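Local structure of cell division control protein 45 cdc45 putative (Entamoeba histolytica, 6CC2) at residues Y12-R16 with M45-L51; T24-S30 with V77-I83; M1-G5 with V117-G123; A86-V91 with Y104-S108. The protein probably serves as the Cdc45 subunit of the Cdc45-MCM-GINS helicase assembly that unwinds DNA during eukaryotic replication. One frame throughout, in Å; residues are numbered along the deposited sequence.

Contact 1: Y12-R16 with M45-L51; sequences YNGLR and MFEKDGL. With EDO (1,2-ethanediol), chain J.
The Tyr12 ring reaches from helix 8-20 to the end of helix 33-48 and meets Met45, Phe46, Asp49 and Leu51. Residues 12-16 are helical throughout (Arg16 N to Tyr12 O 2.9 Å); residues 45-48 form the last helical turn of the partner. Gly50 (phi 72°, psi 24°) ends it in a Schellman motif, with Leu51 N bonded to Phe46 O at 2.9 Å and Gly50 N to Glu47 O at 3.1 Å. The closest CA pair is Arg16 with Leu51, 6.9 Å. With chi1 t, Tyr12 carries its OH across to donate to Asp49 OD2 (2.7 Å), although the position of OD2 is less certain; that carboxylate also forms a salt bridge with Lys195. Arg16 stays beyond salt-bridge range, NH1 being 4.1 Å from Asp49 OD1, and its NH2 donates to Asn13 OD1 at 2.8 Å. Apolar contacts complete the interface: Tyr12 CE2 to Phe46 CE1 3.8 Å, Leu15 CD1 to Phe46 CE1 3.7 Å, and Leu15 CB to Leu51 CD2 3.8 Å. Met45, modelled as selenomethionine, makes an oblique Met-aromatic contact, its SE 5.4 Å from the Tyr12 centroid. Leu15, Phe46 and Leu51 all touch Ile25 of strand 24-29, so the two helices lie side by side on one face of a parallel sheet, the layered arrangement of an alpha/beta fold.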
loop_
_atom_site.group_PDB
_atom_site.type_symbol
_atom_site.label_atom_id
_atom_site.label_comp_id
_atom_site.label_asym_id
_atom_site.label_seq_id
_atom_site.Cartn_x
_atom_site.Cartn_y
_atom_site.Cartn_z
ATOM N N TYR A 12 -0.992 8.840 27.354
ATOM C CA TYR A 12 -2.244 8.107 27.498
ATOM C C TYR A 12 -3.038 8.561 28.721
ATOM O O TYR A 12 -4.273 8.561 28.677
ATOM C CB TYR A 12 -1.953 6.598 27.569
ATOM C CG TYR A 12 -3.104 5.752 27.089
ATOM C CD1 TYR A 12 -4.113 5.356 27.964
ATOM C CD2 TYR A 12 -3.190 5.355 25.775
ATOM C CE1 TYR A 12 -5.178 4.596 27.517
ATOM C CE2 TYR A 12 -4.243 4.593 25.322
ATOM C CZ TYR A 12 -5.232 4.218 26.196
ATOM O OH TYR A 12 -6.284 3.451 25.741
ATOM N N ASN A 13 -2.360 8.919 29.809
ATOM C CA ASN A 13 -3.057 9.513 30.944
ATOM C C ASN A 13 -3.817 10.763 30.513
ATOM O O ASN A 13 -4.921 11.032 31.005
ATOM C CB ASN A 13 -2.071 9.850 32.058
ATOM C CG ASN A 13 -1.657 8.634 32.859
ATOM O OD1 ASN A 13 -2.328 7.602 32.835
ATOM N ND2 ASN A 13 -0.561 8.758 33.595
ATOM N N GLY A 14 -3.232 11.543 29.601
ATOM C CA GLY A 14 -3.926 12.715 29.089
ATOM C C GLY A 14 -5.179 12.344 28.324
ATOM O O GLY A 14 -6.230 12.968 28.492
ATOM N N LEU A 15 -5.091 11.304 27.490
ATOM C CA LEU A 15 -6.273 10.821 26.788
ATOM C C LEU A 15 -7.351 10.407 27.772
ATOM O O LEU A 15 -8.521 10.798 27.645
ATOM C CB LEU A 15 -5.894 9.642 25.889
ATOM C CG LEU A 15 -4.853 9.859 24.812
ATOM C CD1 LEU A 15 -4.613 8.526 24.108
ATOM C CD2 LEU A 15 -5.290 10.905 23.787
ATOM N N ARG A 16 -6.975 9.619 28.783
ATOM C CA ARG A 16 -7.942 9.182 29.784
ATOM C C ARG A 16 -8.567 10.362 30.522
ATOM O O ARG A 16 -9.787 10.414 30.702
ATOM C CB ARG A 16 -7.275 8.229 30.775
ATOM C CG ARG A 16 -7.102 6.807 30.275
ATOM C CD ARG A 16 -6.570 5.890 31.386
ATOM N NE ARG A 16 -5.122 6.009 31.549
ATOM C CZ ARG A 16 -4.245 5.028 31.316
ATOM N NH1 ARG A 16 -4.653 3.827 30.923
ATOM N NH2 ARG A 16 -2.949 5.251 31.489
HETATM N N MSE A 45 -7.127 -0.397 22.249
HETATM C CA MSE A 45 -6.790 0.193 23.541
HETATM C C MSE A 45 -7.877 1.168 23.964
HETATM O O MSE A 45 -8.342 1.128 25.095
HETATM C CB MSE A 45 -5.444 0.907 23.459
HETATM C CG MSE A 45 -4.265 -0.039 23.310
HETATM SE SE MSE A 45 -2.596 0.936 23.442
HETATM C CE MSE A 45 -2.361 1.339 21.545
ATOM N N PHE A 46 -8.265 2.056 23.044
ATOM C CA PHE A 46 -9.290 3.047 23.364
ATOM C C PHE A 46 -10.596 2.390 23.783
ATOM O O PHE A 46 -11.223 2.820 24.765
ATOM C CB PHE A 46 -9.532 3.959 22.161
ATOM C CG PHE A 46 -8.354 4.797 21.762
ATOM C CD1 PHE A 46 -7.258 4.952 22.597
ATOM C CD2 PHE A 46 -8.338 5.427 20.521
ATOM C CE1 PHE A 46 -6.184 5.725 22.212
ATOM C CE2 PHE A 46 -7.266 6.207 20.148
ATOM C CZ PHE A 46 -6.201 6.365 21.010
ATOM N N GLU A 47 -11.024 1.348 23.065
ATOM C CA GLU A 47 -12.241 0.634 23.433
ATOM C C GLU A 47 -12.155 0.097 24.857
ATOM O O GLU A 47 -13.083 0.266 25.661
ATOM C CB GLU A 47 -12.498 -0.516 22.463
ATOM C CG GLU A 47 -12.947 -0.111 21.075
ATOM C CD GLU A 47 -12.978 -1.293 20.117
ATOM O OE1 GLU A 47 -13.131 -2.442 20.586
ATOM O OE2 GLU A 47 -12.838 -1.076 18.895
ATOM N N LYS A 48 -11.041 -0.556 25.189
ATOM C CA LYS A 48 -10.903 -1.164 26.509
ATOM C C LYS A 48 -10.956 -0.121 27.615
ATOM O O LYS A 48 -11.403 -0.421 28.722
ATOM C CB LYS A 48 -9.593 -1.955 26.573
ATOM C CG LYS A 48 -9.612 -3.115 27.547
ATOM C CD LYS A 48 -9.111 -4.394 26.889
ATOM C CE LYS A 48 -10.123 -4.938 25.891
ATOM N NZ LYS A 48 -9.591 -6.110 25.142
ATOM N N ASP A 49 -10.546 1.112 27.331
ATOM C CA ASP A 49 -10.525 2.182 28.318
ATOM C C ASP A 49 -11.726 3.124 28.214
ATOM O O ASP A 49 -11.783 4.127 28.932
ATOM C CB ASP A 49 -9.231 2.984 28.193
ATOM C CG ASP A 49 -8.023 2.229 28.697
ATOM O OD1 ASP A 49 -8.072 1.740 29.851
ATOM O OD2 ASP A 49 -7.027 2.132 27.936
ATOM N N GLY A 50 -12.680 2.827 27.336
ATOM C CA GLY A 50 -13.873 3.640 27.229
ATOM C C GLY A 50 -13.654 4.995 26.603
ATOM O O GLY A 50 -14.443 5.915 26.861
ATOM N N LEU A 51 -12.617 5.150 25.789
ATOM C CA LEU A 51 -12.278 6.435 25.188
ATOM C C LEU A 51 -13.020 6.581 23.865
ATOM O O LEU A 51 -12.806 5.787 22.941
ATOM C CB LEU A 51 -10.777 6.565 24.971
ATOM C CG LEU A 51 -9.916 6.892 26.185
ATOM C CD1 LEU A 51 -10.233 5.974 27.328
ATOM C CD2 LEU A 51 -8.451 6.819 25.830
HETATM C C1 EDO J . -13.925 1.405 15.459
HETATM O O1 EDO J . -13.629 2.797 15.636
HETATM C C2 EDO J . -13.359 0.622 16.634
HETATM O O2 EDO J . -13.863 1.165 17.862
#

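Contact 2: T24-S30 with V77-I83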
loop_
_atom_site.group_PDB
_atom_site.type_symbol
_atom_site.label_atom_id
_atom_site.label_comp_id
_atom_site.label_asym_id
_atom_site.label_seq_id
_atom_site.Cartn_x
_atom_site.Cartn_y
_atom_site.Cartn_z
ATOM N N THR A 24 -13.633 13.735 22.762
ATOM C CA THR A 24 -13.377 12.602 21.880
ATOM C C THR A 24 -12.027 12.729 21.167
ATOM O O THR A 24 -11.393 13.786 21.149
ATOM C CB THR A 24 -14.493 12.453 20.827
ATOM O OG1 THR A 24 -14.384 13.517 19.874
ATOM C CG2 THR A 24 -15.862 12.502 21.483
ATOM N N ILE A 25 -11.597 11.615 20.592
ATOM C CA ILE A 25 -10.347 11.515 19.842
ATOM C C ILE A 25 -10.695 11.319 18.369
ATOM O O ILE A 25 -11.516 10.465 18.024
ATOM C CB ILE A 25 -9.471 10.352 20.347
ATOM C CG1 ILE A 25 -9.180 10.503 21.843
ATOM C CG2 ILE A 25 -8.182 10.275 19.558
ATOM C CD1 ILE A 25 -8.702 9.208 22.482
ATOM N N GLN A 26 -10.055 12.093 17.499
ATOM C CA GLN A 26 -10.269 12.029 16.065
ATOM C C GLN A 26 -8.991 11.506 15.430
ATOM O O GLN A 26 -7.911 12.071 15.645
ATOM C CB GLN A 26 -10.607 13.419 15.531
ATOM C CG GLN A 26 -11.553 13.445 14.389
ATOM C CD GLN A 26 -11.851 14.863 13.966
ATOM O OE1 GLN A 26 -11.037 15.757 14.197
ATOM N NE2 GLN A 26 -12.989 15.073 13.330
ATOM N N LEU A 27 -9.100 10.429 14.647
ATOM C CA LEU A 27 -7.942 9.838 14.000
ATOM C C LEU A 27 -8.084 9.970 12.492
ATOM O O LEU A 27 -9.022 9.425 11.910
ATOM C CB LEU A 27 -7.788 8.361 14.399
ATOM C CG LEU A 27 -7.575 8.150 15.902
ATOM C CD1 LEU A 27 -8.886 7.771 16.572
ATOM C CD2 LEU A 27 -6.500 7.122 16.156
ATOM N N TYR A 28 -7.178 10.726 11.885
ATOM C CA TYR A 28 -7.146 10.951 10.444
ATOM C C TYR A 28 -6.254 9.882 9.809
ATOM O O TYR A 28 -5.082 9.756 10.157
ATOM C CB TYR A 28 -6.610 12.354 10.149
ATOM C CG TYR A 28 -7.469 13.498 10.632
ATOM C CD1 TYR A 28 -7.719 13.693 11.987
ATOM C CD2 TYR A 28 -8.021 14.395 9.740
ATOM C CE1 TYR A 28 -8.517 14.737 12.426
ATOM C CE2 TYR A 28 -8.803 15.456 10.161
ATOM C CZ TYR A 28 -9.053 15.618 11.509
ATOM O OH TYR A 28 -9.836 16.669 11.919
ATOM N N VAL A 29 -6.821 9.116 8.882
ATOM C CA VAL A 29 -6.199 7.902 8.386
ATOM C C VAL A 29 -5.962 8.063 6.894
ATOM O O VAL A 29 -6.917 8.219 6.132
ATOM C CB VAL A 29 -7.067 6.675 8.665
ATOM C CG1 VAL A 29 -6.335 5.409 8.252
ATOM C CG2 VAL A 29 -7.463 6.620 10.129
ATOM N N SER A 30 -4.719 8.044 6.502
ATOM C CA SER A 30 -4.373 8.051 5.080
ATOM C C SER A 30 -4.540 6.651 4.478
ATOM O O SER A 30 -4.620 5.659 5.201
ATOM C CB SER A 30 -2.965 8.577 4.923
ATOM O OG SER A 30 -2.033 7.699 5.501
ATOM N N VAL A 77 -14.042 17.254 20.177
ATOM C CA VAL A 77 -12.756 16.648 19.863
ATOM C C VAL A 77 -11.663 17.360 20.649
ATOM O O VAL A 77 -11.474 18.571 20.520
ATOM C CB VAL A 77 -12.483 16.688 18.351
ATOM C CG1 VAL A 77 -11.115 16.097 18.041
ATOM C CG2 VAL A 77 -13.563 15.922 17.626
ATOM N N HIS A 78 -10.940 16.599 21.479
ATOM C CA HIS A 78 -9.856 17.127 22.290
ATOM C C HIS A 78 -8.478 16.723 21.793
ATOM O O HIS A 78 -7.495 17.389 22.130
ATOM C CB HIS A 78 -10.000 16.660 23.752
ATOM C CG HIS A 78 -9.877 15.172 23.947
ATOM N ND1 HIS A 78 -8.674 14.543 24.179
ATOM C CD2 HIS A 78 -10.814 14.192 23.962
ATOM C CE1 HIS A 78 -8.870 13.247 24.331
ATOM N NE2 HIS A 78 -10.161 13.006 24.206
ATOM N N THR A 79 -8.384 15.666 20.988
ATOM C CA THR A 79 -7.118 15.146 20.530
ATOM C C THR A 79 -7.304 14.689 19.088
ATOM O O THR A 79 -8.353 14.130 18.749
ATOM C CB THR A 79 -6.653 13.955 21.372
ATOM O OG1 THR A 79 -6.520 14.333 22.734
ATOM C CG2 THR A 79 -5.319 13.440 20.894
ATOM N N VAL A 80 -6.291 14.913 18.257
ATOM C CA VAL A 80 -6.271 14.363 16.904
ATOM C C VAL A 80 -4.988 13.565 16.723
ATOM O O VAL A 80 -3.922 13.949 17.221
ATOM C CB VAL A 80 -6.386 15.455 15.817
ATOM C CG1 VAL A 80 -7.676 16.204 15.995
ATOM C CG2 VAL A 80 -5.182 16.388 15.853
ATOM N N PHE A 81 -5.111 12.443 16.021
ATOM C CA PHE A 81 -3.985 11.660 15.536
ATOM C C PHE A 81 -3.991 11.726 14.016
ATOM O O PHE A 81 -5.039 11.524 13.400
ATOM C CB PHE A 81 -4.101 10.195 15.965
ATOM C CG PHE A 81 -3.795 9.961 17.389
ATOM C CD1 PHE A 81 -4.761 10.171 18.367
ATOM C CD2 PHE A 81 -2.535 9.511 17.780
ATOM C CE1 PHE A 81 -4.478 9.924 19.698
ATOM C CE2 PHE A 81 -2.259 9.276 19.118
ATOM C CZ PHE A 81 -3.225 9.495 20.068
ATOM N N PHE A 82 -2.838 12.015 13.428
ATOM C CA PHE A 82 -2.624 11.931 11.991
ATOM C C PHE A 82 -1.802 10.676 11.738
ATOM O O PHE A 82 -0.690 10.533 12.278
ATOM C CB PHE A 82 -1.906 13.174 11.475
ATOM C CG PHE A 82 -2.663 14.465 11.709
ATOM C CD1 PHE A 82 -4.043 14.515 11.592
ATOM C CD2 PHE A 82 -1.990 15.614 12.054
ATOM C CE1 PHE A 82 -4.740 15.698 11.800
ATOM C CE2 PHE A 82 -2.679 16.807 12.260
ATOM C CZ PHE A 82 -4.063 16.847 12.131
ATOM N N ILE A 83 -2.361 9.749 10.955
ATOM C CA ILE A 83 -1.760 8.428 10.752
ATOM C C ILE A 83 -1.245 8.302 9.319
ATOM O O ILE A 83 -2.021 8.359 8.357
ATOM C CB ILE A 83 -2.769 7.315 11.085
ATOM C CG1 ILE A 83 -3.194 7.423 12.553
ATOM C CG2 ILE A 83 -2.180 5.942 10.781
ATOM C CD1 ILE A 83 -4.287 6.444 12.958
#
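Backbone hydrogen bonds join strands 24-29 and 77-83 in parallel, their axes 4.6 Å apart at closest approach and inclined by 16°. Tyr28 bonds through both its backbone N (to Phe81 O, 2.7 Å) and its backbone O (to Ile83 N, 2.8 Å); so does Gln26, N to Thr79 O at 2.9 Å and O to Phe81 N at 2.8 Å. A beta bulge shifts the register by one residue between the pairs Thr24-Val77 and Ile25-Thr79. At the other end Ser30 OG donates to Ile83 O (2.9 Å). Among aromatic contacts, the Phe82 edge meets the Tyr28 face in a T-shaped pair, centroids 5.1 Å apart and planes at 82°. Apolar contacts on the opposite face include Ile25 CG2 to Phe81 CD1 (3.6 Å) and Leu27 CD2 to Ile83 CD1 (3.9 Å). Helix 33-48 covers this face and helix 61-71 the Tyr28 face. After strand 53-57 the chain crosses back over strand 24-29 to add 77-83 on its other side, reversing the strand order about 24-29, as in Rossmann-like alpha/beta folds.

Contact 3: M1-G5 with V117-G123; sequences MIING and VTNTNIG
The N terminus is docked here as the edge strand of a parallel sheet, its amino group held by the turn that leads into the neighbouring strand. Residues 2-3 are extended (phi/psi -90°/127° and -107°/126°). On the other side helix 114-118 ends at Thr118, Asn119 leaves helical angles (-80°/118°), and a type I turn from Asn119 to Ile122 follows, with Thr120 at -69°/-11° and Asn121 at -101°/6°. Asn119 OD1 accepts from Asn121 N at 2.7 Å, an Asx turn, while the turn's own bond, Ile122 N to Asn119 O, is weak at 3.3 Å. Met1 N donates to both Ile122 O (2.6 Å) and Asn119 O (2.7 Å). The closest CA atoms are those of Met1 and Val117, 4.4 Å apart, and Met1 CA makes a CA-H...O contact to Val117 O (3.1 Å). The selenomethionine side chain of Met1 (chi1 p, then t, t) brings CE to 3.3 Å from Thr120 O. Ile3 CG1 lies 3.8 Å from Gly123 CA; a CB on Gly123 would be only 3.5 Å from that same CG1, a tight fit. Further along, Met1 and Ile3 continue the backbone pairing with Leu124. Ile2 packs on Phe112 and Leu124, Asn119 and Ile122 touch helix 91-95, and strand 122-125 separates strand 2-3 from strand 102-106.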
loop_
_atom_site.group_PDB
_atom_site.type_symbol
_atom_site.label_atom_id
_atom_site.label_comp_id
_atom_site.label_asym_id
_atom_site.label_seq_id
_atom_site.Cartn_x
_atom_site.Cartn_y
_atom_site.Cartn_z
HETATM N N MSE A 1 7.585 18.352 18.366
HETATM C CA MSE A 1 8.547 17.636 19.203
HETATM C C MSE A 1 8.461 16.136 18.966
HETATM O O MSE A 1 7.455 15.639 18.464
HETATM C CB MSE A 1 8.309 17.941 20.680
HETATM C CG MSE A 1 6.939 17.548 21.196
HETATM SE SE MSE A 1 6.751 17.917 23.106
HETATM C CE MSE A 1 4.868 17.448 23.314
ATOM N N ILE A 2 9.528 15.428 19.299
ATOM C CA ILE A 2 9.561 13.966 19.189
ATOM C C ILE A 2 9.073 13.366 20.504
ATOM O O ILE A 2 9.578 13.715 21.583
ATOM C CB ILE A 2 10.975 13.469 18.858
ATOM C CG1 ILE A 2 11.437 14.009 17.501
ATOM C CG2 ILE A 2 11.021 11.945 18.878
ATOM C CD1 ILE A 2 10.630 13.534 16.340
ATOM N N ILE A 3 8.084 12.480 20.416
ATOM C CA ILE A 3 7.567 11.733 21.567
ATOM C C ILE A 3 8.059 10.299 21.431
ATOM O O ILE A 3 7.852 9.668 20.389
ATOM C CB ILE A 3 6.027 11.769 21.625
ATOM C CG1 ILE A 3 5.506 13.204 21.574
ATOM C CG2 ILE A 3 5.519 11.070 22.877
ATOM C CD1 ILE A 3 6.110 14.131 22.607
ATOM N N ASN A 4 8.704 9.793 22.464
ATOM C CA ASN A 4 9.227 8.437 22.475
ATOM C C ASN A 4 8.583 7.661 23.626
ATOM O O ASN A 4 7.683 8.152 24.303
ATOM C CB ASN A 4 10.758 8.457 22.576
ATOM C CG ASN A 4 11.248 8.835 23.956
ATOM O OD1 ASN A 4 11.235 10.006 24.337
ATOM N ND2 ASN A 4 11.694 7.845 24.713
ATOM N N GLY A 5 9.065 6.438 23.846
ATOM C CA GLY A 5 8.424 5.549 24.799
ATOM C C GLY A 5 8.390 6.079 26.214
ATOM O O GLY A 5 7.483 5.750 26.981
ATOM N N VAL A 117 9.317 19.285 14.224
ATOM C CA VAL A 117 10.176 18.784 15.285
ATOM C C VAL A 117 10.335 19.821 16.386
ATOM O O VAL A 117 10.353 19.482 17.574
ATOM C CB VAL A 117 11.546 18.364 14.716
ATOM C CG1 VAL A 117 12.485 17.954 15.832
ATOM C CG2 VAL A 117 11.391 17.233 13.718
ATOM N N THR A 118 10.487 21.095 16.018
ATOM C CA THR A 118 10.745 22.122 17.018
ATOM C C THR A 118 9.477 22.654 17.680
ATOM O O THR A 118 9.579 23.357 18.688
ATOM C CB THR A 118 11.521 23.289 16.395
ATOM O OG1 THR A 118 10.762 23.856 15.326
ATOM C CG2 THR A 118 12.861 22.813 15.864
ATOM N N ASN A 119 8.302 22.326 17.158
ATOM C CA ASN A 119 7.045 22.808 17.713
ATOM C C ASN A 119 6.670 21.963 18.925
ATOM O O ASN A 119 6.422 20.756 18.798
ATOM C CB ASN A 119 5.955 22.744 16.651
ATOM C CG ASN A 119 4.678 23.455 17.073
ATOM O OD1 ASN A 119 4.234 23.338 18.219
ATOM N ND2 ASN A 119 4.099 24.212 16.152
ATOM N N THR A 120 6.597 22.598 20.095
ATOM C CA THR A 120 6.255 21.860 21.304
ATOM C C THR A 120 4.809 21.383 21.325
ATOM O O THR A 120 4.461 20.574 22.196
ATOM C CB THR A 120 6.524 22.727 22.548
ATOM O OG1 THR A 120 5.923 24.014 22.373
ATOM C CG2 THR A 120 8.011 22.897 22.768
ATOM N N ASN A 121 3.971 21.852 20.406
ATOM C CA ASN A 121 2.555 21.507 20.372
ATOM C C ASN A 121 2.230 20.443 19.332
ATOM O O ASN A 121 1.058 20.145 19.110
ATOM C CB ASN A 121 1.723 22.761 20.099
ATOM C CG ASN A 121 0.369 22.717 20.775
ATOM O OD1 ASN A 121 -0.567 22.081 20.284
ATOM N ND2 ASN A 121 0.255 23.399 21.910
ATOM N N ILE A 122 3.237 19.872 18.687
ATOM C CA ILE A 122 3.060 18.811 17.709
ATOM C C ILE A 122 3.818 17.597 18.232
ATOM O O ILE A 122 5.035 17.663 18.442
ATOM C CB ILE A 122 3.551 19.226 16.316
ATOM C CG1 ILE A 122 2.730 20.407 15.805
ATOM C CG2 ILE A 122 3.444 18.042 15.329
ATOM C CD1 ILE A 122 3.258 21.040 14.540
ATOM N N GLY A 123 3.093 16.510 18.477
ATOM C CA GLY A 123 3.695 15.313 19.028
ATOM C C GLY A 123 3.995 14.266 17.968
ATOM O O GLY A 123 3.094 13.527 17.554
#

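Contact 4: A86-V91 with Y104-S108; sequences AGSIDV and YIIDS
This is a buried contact, part polar and water-mediated and part apolar, between the loop after strand 77-83 and the C-terminal end of strand 102-106. Residues 86-89 form a type I turn, opened by Ala86 at positive phi (83°/-22°), with Gly87 at -64°/-32° and Ser88 at -104°/9°. Asp107, chi1 t, points its carboxylate at the turn: OD2 accepts from Gly87 N at 2.9 Å. One water links Ser88 N (2.8 Å) to Asp107 OD2 (2.7 Å); another links Ser88 OG (3.0 Å) to the same OD2 through a weak bond of 3.2 Å. Asp107 OD1 bonds to His109 and Ser88 OG to Pro111. The run Asp107-Ser108-His109 probably corresponds in position to the DHH motif of the RecJ-related phosphoesterases, with Ser108 in place of its first histidine. Beside these polar bonds, Ile105 CD1 packs on Ala86 CB (4.0 Å) and Val91 CG2 (3.9 Å). Asp90 occupies the N-cap position of helix 91-95, and Ile105 also touches Phe82 and Ile122, from the strands flanking its own.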
loop_
_atom_site.group_PDB
_atom_site.type_symbol
_atom_site.label_atom_id
_atom_site.label_comp_id
_atom_site.label_asym_id
_atom_site.label_seq_id
_atom_site.Cartn_x
_atom_site.Cartn_y
_atom_site.Cartn_z
ATOM N N ALA A 86 1.265 13.793 7.392
ATOM C CA ALA A 86 1.456 15.041 8.112
ATOM C C ALA A 86 2.830 15.205 8.740
ATOM O O ALA A 86 3.255 16.334 9.001
ATOM C CB ALA A 86 0.408 15.207 9.217
ATOM N N GLY A 87 3.549 14.110 8.990
ATOM C CA GLY A 87 4.832 14.233 9.671
ATOM C C GLY A 87 5.872 15.020 8.893
ATOM O O GLY A 87 6.734 15.665 9.487
ATOM N N SER A 88 5.831 14.958 7.562
ATOM C CA SER A 88 6.863 15.575 6.740
ATOM C C SER A 88 6.418 16.881 6.086
ATOM O O SER A 88 7.166 17.437 5.273
ATOM C CB SER A 88 7.350 14.584 5.682
ATOM O OG SER A 88 7.990 13.487 6.342
ATOM N N ILE A 89 5.259 17.417 6.452
ATOM C CA ILE A 89 4.845 18.725 5.974
ATOM C C ILE A 89 4.819 19.703 7.148
ATOM O O ILE A 89 4.837 19.310 8.311
ATOM C CB ILE A 89 3.492 18.680 5.268
ATOM C CG1 ILE A 89 2.390 18.291 6.245
ATOM C CG2 ILE A 89 3.536 17.710 4.100
ATOM C CD1 ILE A 89 0.988 18.558 5.710
ATOM N N ASP A 90 4.750 20.990 6.823
ATOM C CA ASP A 90 4.702 22.054 7.829
ATOM C C ASP A 90 3.271 22.129 8.353
ATOM O O ASP A 90 2.436 22.863 7.831
ATOM C CB ASP A 90 5.168 23.370 7.221
ATOM C CG ASP A 90 5.331 24.471 8.256
ATOM O OD1 ASP A 90 4.860 24.294 9.396
ATOM O OD2 ASP A 90 5.939 25.514 7.917
ATOM N N VAL A 91 2.998 21.350 9.408
ATOM C CA VAL A 91 1.640 21.197 9.921
ATOM C C VAL A 91 1.087 22.522 10.425
ATOM O O VAL A 91 -0.084 22.851 10.187
ATOM C CB VAL A 91 1.613 20.135 11.035
ATOM C CG1 VAL A 91 0.293 20.198 11.801
ATOM C CG2 VAL A 91 1.821 18.766 10.464
ATOM N N TYR A 104 -1.178 14.700 17.661
ATOM C CA TYR A 104 -0.189 13.635 17.606
ATOM C C TYR A 104 -0.081 13.125 16.184
ATOM O O TYR A 104 -1.074 13.057 15.445
ATOM C CB TYR A 104 -0.541 12.486 18.563
ATOM C CG TYR A 104 -0.523 12.924 20.007
ATOM C CD1 TYR A 104 0.681 13.219 20.635
ATOM C CD2 TYR A 104 -1.692 13.055 20.735
ATOM C CE1 TYR A 104 0.716 13.647 21.963
ATOM C CE2 TYR A 104 -1.665 13.473 22.055
ATOM C CZ TYR A 104 -0.466 13.766 22.661
ATOM O OH TYR A 104 -0.428 14.193 23.970
ATOM N N ILE A 105 1.131 12.747 15.804
ATOM C CA ILE A 105 1.410 12.258 14.464
ATOM C C ILE A 105 2.150 10.930 14.564
ATOM O O ILE A 105 3.182 10.832 15.235
ATOM C CB ILE A 105 2.229 13.282 13.653
ATOM C CG1 ILE A 105 1.426 14.573 13.490
ATOM C CG2 ILE A 105 2.612 12.688 12.296
ATOM C CD1 ILE A 105 2.208 15.689 12.806
ATOM N N ILE A 106 1.617 9.907 13.891
ATOM C CA ILE A 106 2.275 8.615 13.753
ATOM C C ILE A 106 2.431 8.398 12.245
ATOM O O ILE A 106 1.477 8.029 11.564
ATOM C CB ILE A 106 1.488 7.478 14.389
ATOM C CG1 ILE A 106 1.209 7.747 15.856
ATOM C CG2 ILE A 106 2.274 6.148 14.268
ATOM C CD1 ILE A 106 0.309 6.698 16.520
ATOM N N ASP A 107 3.630 8.634 11.730
ATOM C CA ASP A 107 3.848 8.681 10.274
ATOM C C ASP A 107 5.166 7.985 9.973
ATOM O O ASP A 107 6.168 8.203 10.662
ATOM C CB ASP A 107 3.870 10.143 9.802
ATOM C CG ASP A 107 3.908 10.289 8.308
ATOM O OD1 ASP A 107 4.032 9.260 7.600
ATOM O OD2 ASP A 107 3.822 11.444 7.813
ATOM N N SER A 108 5.169 7.148 8.942
ATOM C CA SER A 108 6.376 6.421 8.570
ATOM C C SER A 108 7.307 7.207 7.645
ATOM O O SER A 108 8.450 6.780 7.449
ATOM C CB SER A 108 6.007 5.094 7.886
ATOM O OG SER A 108 5.360 5.327 6.636
HETATM O O HOH W 1 6.804 12.082 8.719
HETATM O O HOH W 2 4.316 13.306 5.853
#

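Overall arrangement
From the N terminus, strand 2-3 starts the loop that contact 3 closes more than a hundred residues later; the other three contacts are nested inside it. Contacts 1 and 2 cross, their segments running 12-16, 24-30, 45-51, 77-83, and they touch where Leu15, Phe46 and Leu51 meet Ile25, tying the helix pair to the sheet. Contact 4 closes a short loop, in series after both. It meets contact 2 through probable hydrogen bonds of Tyr104 with Val80 and Phe82, and contact 3 through Ile105 with Gly123. Contacts 2, 4 and 3 thus follow one another across the same parallel sheet, while contact 1 lies on one face of it.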